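Local coordinates for endoglucanase (Ganoderma lucidum, PDB 5D8Z), which probably hydrolyses internal beta-1,4-glycosidic bonds of cellulose and related beta-glucans, as a family 5 glycoside hydrolase with a TIM-barrel fold, at residues W81-D86 / W98-A103; Q138-L143 / F159-E164; D170-A175 / L217-N222; D176-A181 / I195-N200. One frame throughout, in Å; residues are numbered along the deposited sequence.

Contact 1 of 4, residues W81-D86 / W98-A103; sequences WQFITD and WAEYDA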
# COMPACT_ATOMS: atom_id res chain seq x y z
N TRP A 81 -12.54 4.04 -2.87
CA TRP A 81 -13.13 4.64 -4.05
C TRP A 81 -14.40 5.40 -3.70
O TRP A 81 -14.60 6.55 -4.09
CB TRP A 81 -13.44 3.52 -5.05
CG TRP A 81 -13.69 3.96 -6.44
CD1 TRP A 81 -13.97 5.21 -6.87
CD2 TRP A 81 -13.72 3.12 -7.60
NE1 TRP A 81 -14.19 5.20 -8.22
CE2 TRP A 81 -14.03 3.93 -8.69
CE3 TRP A 81 -13.48 1.78 -7.81
CZ2 TRP A 81 -14.11 3.46 -9.98
CZ3 TRP A 81 -13.55 1.29 -9.09
CH2 TRP A 81 -13.87 2.12 -10.17
N GLN A 82 -15.26 4.74 -2.95
CA GLN A 82 -16.49 5.34 -2.54
C GLN A 82 -16.24 6.66 -1.80
O GLN A 82 -16.81 7.69 -2.09
CB GLN A 82 -17.25 4.35 -1.72
CG GLN A 82 -17.89 3.25 -2.56
CD GLN A 82 -17.07 1.98 -2.70
OE1 GLN A 82 -15.84 1.99 -2.68
NE2 GLN A 82 -17.77 0.85 -2.88
N PHE A 83 -15.32 6.69 -0.88
CA PHE A 83 -15.04 7.93 -0.22
C PHE A 83 -14.61 9.03 -1.21
O PHE A 83 -15.03 10.19 -1.12
CB PHE A 83 -13.97 7.70 0.84
CG PHE A 83 -13.71 8.88 1.70
CD1 PHE A 83 -14.53 9.16 2.77
CD2 PHE A 83 -12.64 9.72 1.43
CE1 PHE A 83 -14.29 10.25 3.57
CE2 PHE A 83 -12.39 10.84 2.21
CZ PHE A 83 -13.22 11.10 3.28
N ILE A 84 -13.76 8.67 -2.15
CA ILE A 84 -13.20 9.66 -3.05
C ILE A 84 -14.28 10.29 -3.86
O ILE A 84 -14.22 11.49 -4.14
CB ILE A 84 -12.21 9.04 -4.02
CG1 ILE A 84 -10.95 8.68 -3.27
CG2 ILE A 84 -11.88 10.02 -5.13
CD1 ILE A 84 -10.07 7.70 -3.99
N THR A 85 -15.26 9.48 -4.25
CA THR A 85 -16.31 9.93 -5.15
C THR A 85 -17.71 10.07 -4.51
O THR A 85 -18.69 10.31 -5.22
CB THR A 85 -16.43 8.92 -6.29
OG1 THR A 85 -16.87 7.66 -5.73
CG2 THR A 85 -15.08 8.77 -6.98
N ASP A 86 -17.79 9.89 -3.20
CA ASP A 86 -19.07 9.75 -2.50
C ASP A 86 -20.04 8.74 -3.14
O ASP A 86 -21.11 9.09 -3.63
CB ASP A 86 -19.76 11.11 -2.28
CG ASP A 86 -20.86 11.05 -1.20
OD1 ASP A 86 -20.61 10.57 -0.06
OD2 ASP A 86 -21.98 11.50 -1.50
N TRP A 98 -12.40 14.79 -0.52
CA TRP A 98 -11.04 14.92 -0.98
C TRP A 98 -10.25 15.92 -0.15
O TRP A 98 -9.05 15.76 0.08
CB TRP A 98 -11.03 15.33 -2.45
CG TRP A 98 -9.65 15.43 -2.96
CD1 TRP A 98 -8.90 16.57 -3.10
CD2 TRP A 98 -8.81 14.35 -3.34
NE1 TRP A 98 -7.65 16.25 -3.56
CE2 TRP A 98 -7.58 14.89 -3.72
CE3 TRP A 98 -9.00 12.97 -3.39
CZ2 TRP A 98 -6.52 14.09 -4.15
CZ3 TRP A 98 -7.94 12.18 -3.81
CH2 TRP A 98 -6.72 12.74 -4.18
N ALA A 99 -10.90 16.99 0.28
CA ALA A 99 -10.21 17.93 1.18
C ALA A 99 -9.67 17.22 2.43
O ALA A 99 -8.50 17.42 2.82
CB ALA A 99 -11.15 19.03 1.57
N GLU A 100 -10.49 16.38 3.04
CA GLU A 100 -10.06 15.57 4.15
C GLU A 100 -8.84 14.73 3.78
O GLU A 100 -7.81 14.77 4.46
CB GLU A 100 -11.20 14.69 4.67
CG GLU A 100 -12.09 15.43 5.69
CD GLU A 100 -13.44 14.75 5.99
OE1 GLU A 100 -13.70 13.55 5.66
OE2 GLU A 100 -14.27 15.45 6.62
N TYR A 101 -8.93 14.01 2.67
CA TYR A 101 -7.89 13.05 2.35
C TYR A 101 -6.62 13.73 1.92
O TYR A 101 -5.53 13.26 2.21
CB TYR A 101 -8.35 12.06 1.31
CG TYR A 101 -7.29 11.07 0.91
CD1 TYR A 101 -6.92 10.03 1.75
CD2 TYR A 101 -6.65 11.17 -0.32
CE1 TYR A 101 -5.94 9.11 1.35
CE2 TYR A 101 -5.69 10.26 -0.71
CZ TYR A 101 -5.34 9.25 0.12
OH TYR A 101 -4.39 8.39 -0.30
N ASP A 102 -6.75 14.85 1.23
CA ASP A 102 -5.57 15.59 0.83
C ASP A 102 -4.83 16.07 2.08
O ASP A 102 -3.60 16.03 2.10
CB ASP A 102 -5.92 16.76 -0.08
CG ASP A 102 -4.68 17.56 -0.49
OD1 ASP A 102 -3.76 16.95 -1.09
OD2 ASP A 102 -4.64 18.78 -0.23
N ALA A 103 -5.55 16.51 3.12
CA ALA A 103 -4.87 16.97 4.38
C ALA A 103 -3.95 15.91 4.96
O ALA A 103 -2.97 16.21 5.56
CB ALA A 103 -5.87 17.41 5.42

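Contact 2 of 4, residues Q138-L143 / F159-E164; sequences QDFAAL and FGVMNE. With BGC (beta-D-glucopyranose), chain C.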
# COMPACT_ATOMS: atom_id res chain seq x y z
N GLN A 138 -12.74 1.64 -17.98
CA GLN A 138 -12.88 3.10 -18.15
C GLN A 138 -13.38 3.83 -16.91
O GLN A 138 -12.84 4.87 -16.57
CB GLN A 138 -13.84 3.44 -19.30
CG GLN A 138 -13.24 3.25 -20.68
CD GLN A 138 -13.24 1.79 -21.09
OE1 GLN A 138 -14.27 1.11 -21.05
NE2 GLN A 138 -12.08 1.30 -21.47
N ASP A 139 -14.46 3.32 -16.31
CA ASP A 139 -14.94 3.83 -15.02
C ASP A 139 -13.69 3.96 -14.10
O ASP A 139 -13.43 4.99 -13.51
CB ASP A 139 -16.03 2.87 -14.40
CG ASP A 139 -17.37 2.79 -15.23
OD1 ASP A 139 -17.80 3.79 -15.83
OD2 ASP A 139 -18.02 1.71 -15.24
N PHE A 140 -12.89 2.92 -14.06
CA PHE A 140 -11.73 2.87 -13.19
C PHE A 140 -10.61 3.85 -13.59
O PHE A 140 -10.00 4.53 -12.75
CB PHE A 140 -11.20 1.45 -13.23
CG PHE A 140 -10.04 1.20 -12.33
CD1 PHE A 140 -10.05 1.63 -11.01
CD2 PHE A 140 -8.99 0.45 -12.77
CE1 PHE A 140 -9.00 1.34 -10.16
CE2 PHE A 140 -7.93 0.17 -11.94
CZ PHE A 140 -7.93 0.62 -10.63
N ALA A 141 -10.34 3.89 -14.88
CA ALA A 141 -9.30 4.72 -15.46
C ALA A 141 -9.59 6.17 -15.17
O ALA A 141 -8.72 6.93 -14.76
CB ALA A 141 -9.26 4.47 -16.94
N ALA A 142 -10.83 6.55 -15.39
CA ALA A 142 -11.31 7.87 -15.02
C ALA A 142 -10.86 8.25 -13.61
O ALA A 142 -10.34 9.35 -13.39
CB ALA A 142 -12.82 7.91 -15.11
N LEU A 143 -11.08 7.34 -12.66
CA LEU A 143 -10.73 7.60 -11.28
C LEU A 143 -9.29 8.01 -11.16
O LEU A 143 -8.95 9.05 -10.57
CB LEU A 143 -10.96 6.38 -10.41
CG LEU A 143 -10.53 6.61 -8.96
CD1 LEU A 143 -11.40 7.70 -8.34
CD2 LEU A 143 -10.58 5.31 -8.16
N PHE A 159 1.61 6.15 -6.84
CA PHE A 159 0.22 5.78 -7.02
C PHE A 159 0.06 4.28 -6.86
O PHE A 159 0.61 3.50 -7.64
CB PHE A 159 -0.26 6.16 -8.40
CG PHE A 159 -0.05 7.58 -8.73
CD1 PHE A 159 -1.04 8.50 -8.49
CD2 PHE A 159 1.10 7.99 -9.38
CE1 PHE A 159 -0.87 9.84 -8.84
CE2 PHE A 159 1.28 9.32 -9.76
CZ PHE A 159 0.29 10.25 -9.48
N GLY A 160 -0.71 3.89 -5.85
CA GLY A 160 -0.99 2.47 -5.63
C GLY A 160 -2.32 2.09 -6.26
O GLY A 160 -3.40 2.32 -5.66
N VAL A 161 -2.22 1.48 -7.44
CA VAL A 161 -3.37 1.28 -8.31
C VAL A 161 -4.51 0.59 -7.59
O VAL A 161 -5.63 1.04 -7.65
CB VAL A 161 -2.98 0.44 -9.55
CG1 VAL A 161 -4.21 0.01 -10.33
CG2 VAL A 161 -2.07 1.23 -10.48
N MET A 162 -4.22 -0.50 -6.89
CA MET A 162 -5.27 -1.21 -6.22
C MET A 162 -4.75 -2.11 -5.14
O MET A 162 -3.81 -2.85 -5.34
CB MET A 162 -6.03 -2.06 -7.21
CG MET A 162 -7.12 -2.92 -6.57
SD MET A 162 -8.43 -2.00 -5.74
CE MET A 162 -8.98 -0.94 -7.08
N ASN A 163 -5.44 -2.08 -4.01
CA ASN A 163 -5.04 -2.84 -2.86
C ASN A 163 -5.58 -4.25 -2.90
O ASN A 163 -6.77 -4.45 -3.04
CB ASN A 163 -5.57 -2.21 -1.61
CG ASN A 163 -5.19 -2.99 -0.40
OD1 ASN A 163 -4.02 -3.00 -0.02
ND2 ASN A 163 -6.15 -3.65 0.21
N GLU A 164 -4.69 -5.22 -2.74
CA GLU A 164 -5.04 -6.64 -2.56
C GLU A 164 -6.13 -7.29 -3.42
O GLU A 164 -7.08 -7.84 -2.90
CB GLU A 164 -5.30 -6.92 -1.09
CG GLU A 164 -4.02 -6.94 -0.28
CD GLU A 164 -4.22 -7.39 1.16
OE1 GLU A 164 -5.38 -7.53 1.58
OE2 GLU A 164 -3.20 -7.61 1.88
C2 BGC C . -7.37 -10.86 5.25
C3 BGC C . -6.89 -9.39 5.19
C4 BGC C . -5.42 -9.26 4.85
C5 BGC C . -5.05 -10.16 3.65
C6 BGC C . -3.53 -10.25 3.47
C1 BGC C . -6.85 -11.78 4.11
O2 BGC C . -8.80 -10.85 5.23
O3 BGC C . -7.06 -8.70 6.44
O4 BGC C . -5.15 -7.85 4.70
O5 BGC C . -5.48 -11.52 3.80
O6 BGC C . -3.05 -11.58 3.66

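Contact 3 of 4, residues D170-A175 / L217-N222; sequences DINLWA and LKKVTN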
# COMPACT_ATOMS: atom_id res chain seq x y z
N ASP A 170 -9.64 -13.96 -14.12
CA ASP A 170 -8.69 -13.88 -15.24
C ASP A 170 -7.67 -12.77 -15.05
O ASP A 170 -7.96 -11.59 -15.27
CB ASP A 170 -9.39 -13.70 -16.58
CG ASP A 170 -8.40 -13.47 -17.74
OD1 ASP A 170 -7.62 -12.50 -17.71
OD2 ASP A 170 -8.40 -14.27 -18.71
N ILE A 171 -6.46 -13.17 -14.71
CA ILE A 171 -5.42 -12.22 -14.41
C ILE A 171 -4.98 -11.33 -15.58
O ILE A 171 -4.53 -10.19 -15.37
CB ILE A 171 -4.20 -12.96 -13.87
CG1 ILE A 171 -3.23 -11.96 -13.25
CG2 ILE A 171 -3.54 -13.77 -14.98
CD1 ILE A 171 -3.78 -11.29 -12.02
N ASN A 172 -5.07 -11.81 -16.80
CA ASN A 172 -4.69 -10.97 -17.93
C ASN A 172 -5.65 -9.85 -18.20
O ASN A 172 -5.23 -8.82 -18.70
CB ASN A 172 -4.50 -11.80 -19.20
CG ASN A 172 -3.32 -12.75 -19.09
OD1 ASN A 172 -2.14 -12.31 -19.00
ND2 ASN A 172 -3.61 -14.07 -19.08
N LEU A 173 -6.93 -10.06 -17.90
CA LEU A 173 -7.92 -9.00 -17.97
C LEU A 173 -7.66 -8.00 -16.87
O LEU A 173 -7.76 -6.80 -17.10
CB LEU A 173 -9.34 -9.55 -17.83
CG LEU A 173 -9.79 -10.34 -19.06
CD1 LEU A 173 -11.10 -11.07 -18.78
CD2 LEU A 173 -9.93 -9.43 -20.27
N TRP A 174 -7.29 -8.50 -15.70
CA TRP A 174 -6.85 -7.61 -14.63
C TRP A 174 -5.61 -6.78 -15.00
O TRP A 174 -5.56 -5.57 -14.77
CB TRP A 174 -6.57 -8.39 -13.33
CG TRP A 174 -5.97 -7.52 -12.28
CD1 TRP A 174 -4.74 -7.65 -11.72
CD2 TRP A 174 -6.54 -6.35 -11.70
NE1 TRP A 174 -4.51 -6.65 -10.80
CE2 TRP A 174 -5.60 -5.83 -10.78
CE3 TRP A 174 -7.75 -5.69 -11.86
CZ2 TRP A 174 -5.85 -4.68 -10.03
CZ3 TRP A 174 -7.98 -4.52 -11.12
CH2 TRP A 174 -7.04 -4.05 -10.22
N ALA A 175 -4.60 -7.41 -15.55
CA ALA A 175 -3.48 -6.65 -16.04
C ALA A 175 -3.91 -5.58 -17.07
O ALA A 175 -3.36 -4.48 -17.09
CB ALA A 175 -2.44 -7.60 -16.62
N LEU A 217 1.48 -9.06 -15.61
CA LEU A 217 1.75 -7.68 -15.28
C LEU A 217 3.06 -7.20 -15.85
O LEU A 217 3.24 -5.99 -16.06
CB LEU A 217 1.67 -7.44 -13.77
CG LEU A 217 0.25 -7.45 -13.19
CD1 LEU A 217 0.25 -7.47 -11.68
CD2 LEU A 217 -0.53 -6.25 -13.66
N LYS A 218 3.96 -8.14 -16.15
CA LYS A 218 5.16 -7.79 -16.92
C LYS A 218 4.85 -7.08 -18.28
O LYS A 218 5.66 -6.31 -18.77
CB LYS A 218 6.09 -8.99 -17.11
CG LYS A 218 7.39 -8.53 -17.74
CD LYS A 218 8.46 -9.59 -17.77
CE LYS A 218 9.66 -9.01 -18.53
NZ LYS A 218 10.65 -10.03 -18.97
N LYS A 219 3.66 -7.29 -18.84
CA LYS A 219 3.30 -6.71 -20.15
C LYS A 219 2.86 -5.27 -20.09
O LYS A 219 2.74 -4.63 -21.12
CB LYS A 219 2.23 -7.55 -20.81
CG LYS A 219 2.69 -8.98 -21.06
CD LYS A 219 1.57 -9.92 -21.47
CE LYS A 219 1.85 -11.31 -20.94
NZ LYS A 219 1.17 -12.42 -21.68
N VAL A 220 2.63 -4.77 -18.88
CA VAL A 220 2.08 -3.44 -18.67
C VAL A 220 3.16 -2.39 -18.91
O VAL A 220 4.21 -2.46 -18.32
CB VAL A 220 1.56 -3.31 -17.22
CG1 VAL A 220 1.35 -1.87 -16.79
CG2 VAL A 220 0.29 -4.11 -17.08
N THR A 221 2.88 -1.39 -19.71
CA THR A 221 3.92 -0.45 -20.04
C THR A 221 3.35 0.94 -20.05
O THR A 221 2.12 1.11 -20.16
CB THR A 221 4.58 -0.78 -21.44
OG1 THR A 221 3.99 0.00 -22.48
CG2 THR A 221 4.44 -2.26 -21.83
N ASN A 222 4.25 1.93 -19.95
CA ASN A 222 3.91 3.36 -20.03
C ASN A 222 3.51 3.59 -21.47
O ASN A 222 3.71 2.70 -22.30
CB ASN A 222 5.13 4.24 -19.72
CG ASN A 222 5.69 4.03 -18.31
OD1 ASN A 222 6.83 3.59 -18.14
ND2 ASN A 222 4.91 4.38 -17.32

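Contact 4 of 4, residues D176-A181 / I195-N200; sequences DSVQAA and ILLPGN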
# COMPACT_ATOMS: atom_id res chain seq x y z
N ASP A 176 -4.92 -5.89 -17.89
CA ASP A 176 -5.55 -4.88 -18.80
C ASP A 176 -6.19 -3.70 -18.08
O ASP A 176 -6.03 -2.56 -18.48
CB ASP A 176 -6.57 -5.53 -19.74
CG ASP A 176 -5.91 -6.44 -20.79
OD1 ASP A 176 -4.85 -6.04 -21.34
OD2 ASP A 176 -6.45 -7.54 -21.07
N SER A 177 -6.89 -3.98 -16.99
CA SER A 177 -7.46 -2.93 -16.16
C SER A 177 -6.37 -2.03 -15.60
O SER A 177 -6.52 -0.82 -15.53
CB SER A 177 -8.24 -3.55 -15.02
OG SER A 177 -9.24 -4.45 -15.51
N VAL A 178 -5.24 -2.62 -15.25
CA VAL A 178 -4.14 -1.90 -14.65
C VAL A 178 -3.44 -1.06 -15.71
O VAL A 178 -2.96 0.05 -15.42
CB VAL A 178 -3.13 -2.86 -14.02
CG1 VAL A 178 -1.94 -2.08 -13.50
CG2 VAL A 178 -3.78 -3.70 -12.92
N GLN A 179 -3.38 -1.58 -16.93
CA GLN A 179 -2.85 -0.82 -18.03
C GLN A 179 -3.69 0.43 -18.17
O GLN A 179 -3.21 1.56 -18.29
CB GLN A 179 -2.94 -1.64 -19.30
CG GLN A 179 -2.39 -0.95 -20.54
CD GLN A 179 -0.94 -0.58 -20.37
OE1 GLN A 179 -0.10 -1.44 -20.28
NE2 GLN A 179 -0.65 0.70 -20.28
N ALA A 180 -4.99 0.23 -18.13
CA ALA A 180 -5.85 1.36 -18.34
C ALA A 180 -5.56 2.46 -17.32
O ALA A 180 -5.52 3.66 -17.68
CB ALA A 180 -7.30 0.92 -18.28
N ALA A 181 -5.36 2.08 -16.06
CA ALA A 181 -5.05 3.08 -15.01
C ALA A 181 -3.71 3.76 -15.29
O ALA A 181 -3.61 4.99 -15.26
CB ALA A 181 -5.03 2.42 -13.65
N ILE A 195 4.43 3.77 -10.09
CA ILE A 195 3.12 3.22 -10.02
C ILE A 195 3.27 1.76 -9.61
O ILE A 195 4.13 1.04 -10.14
CB ILE A 195 2.43 3.31 -11.35
CG1 ILE A 195 2.19 4.77 -11.75
CG2 ILE A 195 1.11 2.58 -11.27
CD1 ILE A 195 1.81 4.93 -13.23
N LEU A 196 2.47 1.34 -8.63
CA LEU A 196 2.58 0.02 -8.03
C LEU A 196 1.59 -0.84 -8.76
O LEU A 196 0.48 -0.39 -9.07
CB LEU A 196 2.30 0.06 -6.52
CG LEU A 196 3.27 0.98 -5.78
CD1 LEU A 196 2.78 1.45 -4.42
CD2 LEU A 196 4.63 0.34 -5.63
N LEU A 197 1.98 -2.07 -9.08
CA LEU A 197 1.12 -2.93 -9.85
C LEU A 197 0.84 -4.18 -9.04
O LEU A 197 1.75 -4.95 -8.78
CB LEU A 197 1.75 -3.32 -11.18
CG LEU A 197 2.65 -2.34 -11.90
CD1 LEU A 197 3.01 -2.97 -13.23
CD2 LEU A 197 1.99 -0.98 -12.10
N PRO A 198 -0.43 -4.39 -8.69
CA PRO A 198 -0.88 -5.46 -7.86
C PRO A 198 -1.43 -6.61 -8.67
O PRO A 198 -2.01 -6.38 -9.73
CB PRO A 198 -2.04 -4.81 -7.13
CG PRO A 198 -2.68 -3.96 -8.19
CD PRO A 198 -1.56 -3.54 -9.10
N GLY A 199 -1.21 -7.82 -8.19
CA GLY A 199 -1.82 -9.01 -8.72
C GLY A 199 -2.66 -9.78 -7.72
O GLY A 199 -3.13 -9.25 -6.74
N ASN A 200 -2.84 -11.06 -7.98
CA ASN A 200 -3.91 -11.84 -7.37
C ASN A 200 -3.49 -12.37 -6.03
O ASN A 200 -2.45 -11.99 -5.49
CB ASN A 200 -4.24 -12.97 -8.32
CG ASN A 200 -5.68 -13.41 -8.22
OD1 ASN A 200 -6.28 -13.34 -7.13
ND2 ASN A 200 -6.24 -13.89 -9.34

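Contact 1 of 4, residues W81-D86 / W98-A103
F83 and I84 of the short helix 81-85 meet W98, E100 and Y101 of helix 95-110, one of the outer helices of this TIM barrel. The short helix directly follows barrel strand 74-79, and the longer one leads on to strand 114-119. The axes of the two helical segments come within 10.0 Å and run at 117°, so much of the gap is bridged by side chains. F83 carries its CG opposite the backbone N (chi1 -173°), which swings the ring out to helix 95-110 edge first. At that edge E100 OE1 lies 3.4 Å from F83 CZ, in the plane of the ring. The carboxylate is turned only 24° from the ring, and the two side chains cross at about a right angle. E100 reaches this spot with its chain extended beyond CG. Farther round the same rim, F83 CE2 is 4.3 Å from Y101 CB. I84 makes a looser apolar contact, its CG2 4.5 Å from W98 CE3. Around this pair of helices, F32 packs on the rings of both F83 and Y101, edge-to-face with the latter, while L143 and I147 of helix 137-149 cover I84. K150 makes a cation-pi contact with W98. The phenol of Y101 is held by a hydrogen bond between its OH and L77 O, and F83 O accepts one from N97 ND2.

Contact 2 of 4, residues Q138-L143 / F159-E164
F140 reaches from helix 137-149 with its ring leading and meets V161 and M162 just beyond strand 157-160. Its CG is anti to the backbone N (chi1 -177°), which carries the outer end of the ring inward. V161 approaches that end at the rim: its CG1 is 3.8 Å from F140 CZ, near the ring plane, and the two side chains stand roughly perpendicular. V161 O also lies at this edge, in plane, and takes a weak hydrogen bond from W144 NE1. M162 comes to the neighbouring corner, where its CE is 3.8 Å from F140 CE1. Bends at chi2 (62°) and chi3 (56°) fold the thioether round to bring the methyl there. In the TIM barrel these residues fill the seam between the outer helical layer and the C-terminal end of the barrel strands, where the sugar is bound. W144 packs edge-to-face with F140, while W174 and P198 flank M162. Two residues past M162, E164 OE1 accepts a hydrogen bond of 3.1 Å from O4 of the bound beta-D-glucopyranose. E276 faces it from strand 272-277, OE1 close to E164 OE2, consistent with the two catalytic glutamates of family 5 enzymes. H235 ND1 is hydrogen-bonded to E164 OE2.

Contact 3 of 4, residues D170-A175 / L217-N222
Two successive outer helices of the barrel meet here: the start of helix 171-187, which follows strand 157-160, and the end of helix 213-218, which follows strand 194-198. A175 is the hub of the contact. Its CA lies 5.4 Å from the CA of L217, a close approach that its small side chain permits. L217 CD2 rests against A175 from the side, 3.8 Å from A175 CB and just as near to A175 CA. With chi1 at -73°, L217 has its CG anti to the carbonyl carbon, which brings CD2 to A175; the L217 side chain also touches F232 of strand 230-235. V220, in the turn after the helix, meets the carbonyl oxygen of A175. With V220 CG1 anti to the backbone N (chi1 163°), CG2 falls opposite the carbonyl carbon and lies 3.7 Å from A175 O and 4.5 Å from A175 CB. The turn itself is braced by a backbone bond from V220 N to L217 O. Towards solvent the contact becomes polar and loose, with N172 OD1 4.3 Å from K219 NZ. At the N terminus of helix 171-187, D170 is the N-cap: its OD1 accepts from L173 N in a bond of 160° at the hydrogen, and the backbone N of D170 donates to Q132 OE1. Consecutive beta-alpha units of a (beta/alpha)8 barrel set their outer helices side by side, as here.

Contact 4 of 4, residues D176-A181 / I195-N200
Segment 176-181 is continuous helix, whereas 195-200 begins as extended strand and runs on into a loop at G199 and N200. The two backbones come nearest at V178 and L197, whose CA atoms are 7.2 Å apart, and no hydrogen bond joins them. Side chains alone close the distance, and the contact is small, with 112 Å² buried over both sides. V178 points its CB at the strand and divides its two methyls between successive residues: CG1 lies 4.3 Å from L197 CD2, and CG2 is 4.4 Å from P198 CD on the proline ring. Its chi1 of 176° puts CG1 anti to the backbone N and sends one methyl to the L197 side chain and the other to the P198 ring. CG1 of V178 also lies 4.5 Å from L197 CB, so it meets both the root and one branch tip of the leucine. This is the second half of a beta-alpha-beta crossover of the TIM barrel, in which helix 171-187 returns the chain from strand 157-160 to the parallel neighbour 194-198. I195 directs its CB to the helix layer, where V182, I185 and R186 receive it, while L196 points its CB the other way. W174 NE1, one turn before V178, donates a hydrogen bond to P198 O. On the helix itself, Q179 NE2 donates to T221 O.

Overall arrangement
From the N terminus, contact 1 closes the short loop between helices 81-85 and 95-110, and contact 2 then closes the connection from helix 137-149 to strand 157-160. These two follow in series and touch where W81 and I84 pack on L143. Contact 3 spans the longest excursion, from helix 171-187 to helix 213-218, and contact 4 lies within it, packing the same helix on strand 194-198. Contacts 2 and 4 meet in the sheet, where F159 O and L196 N link neighbouring strands; M162 and W174 join contacts 2 and 3. Contact 1 touches contact 2 but not contacts 3 and 4; its centre is about 27 Å from that of contact 3.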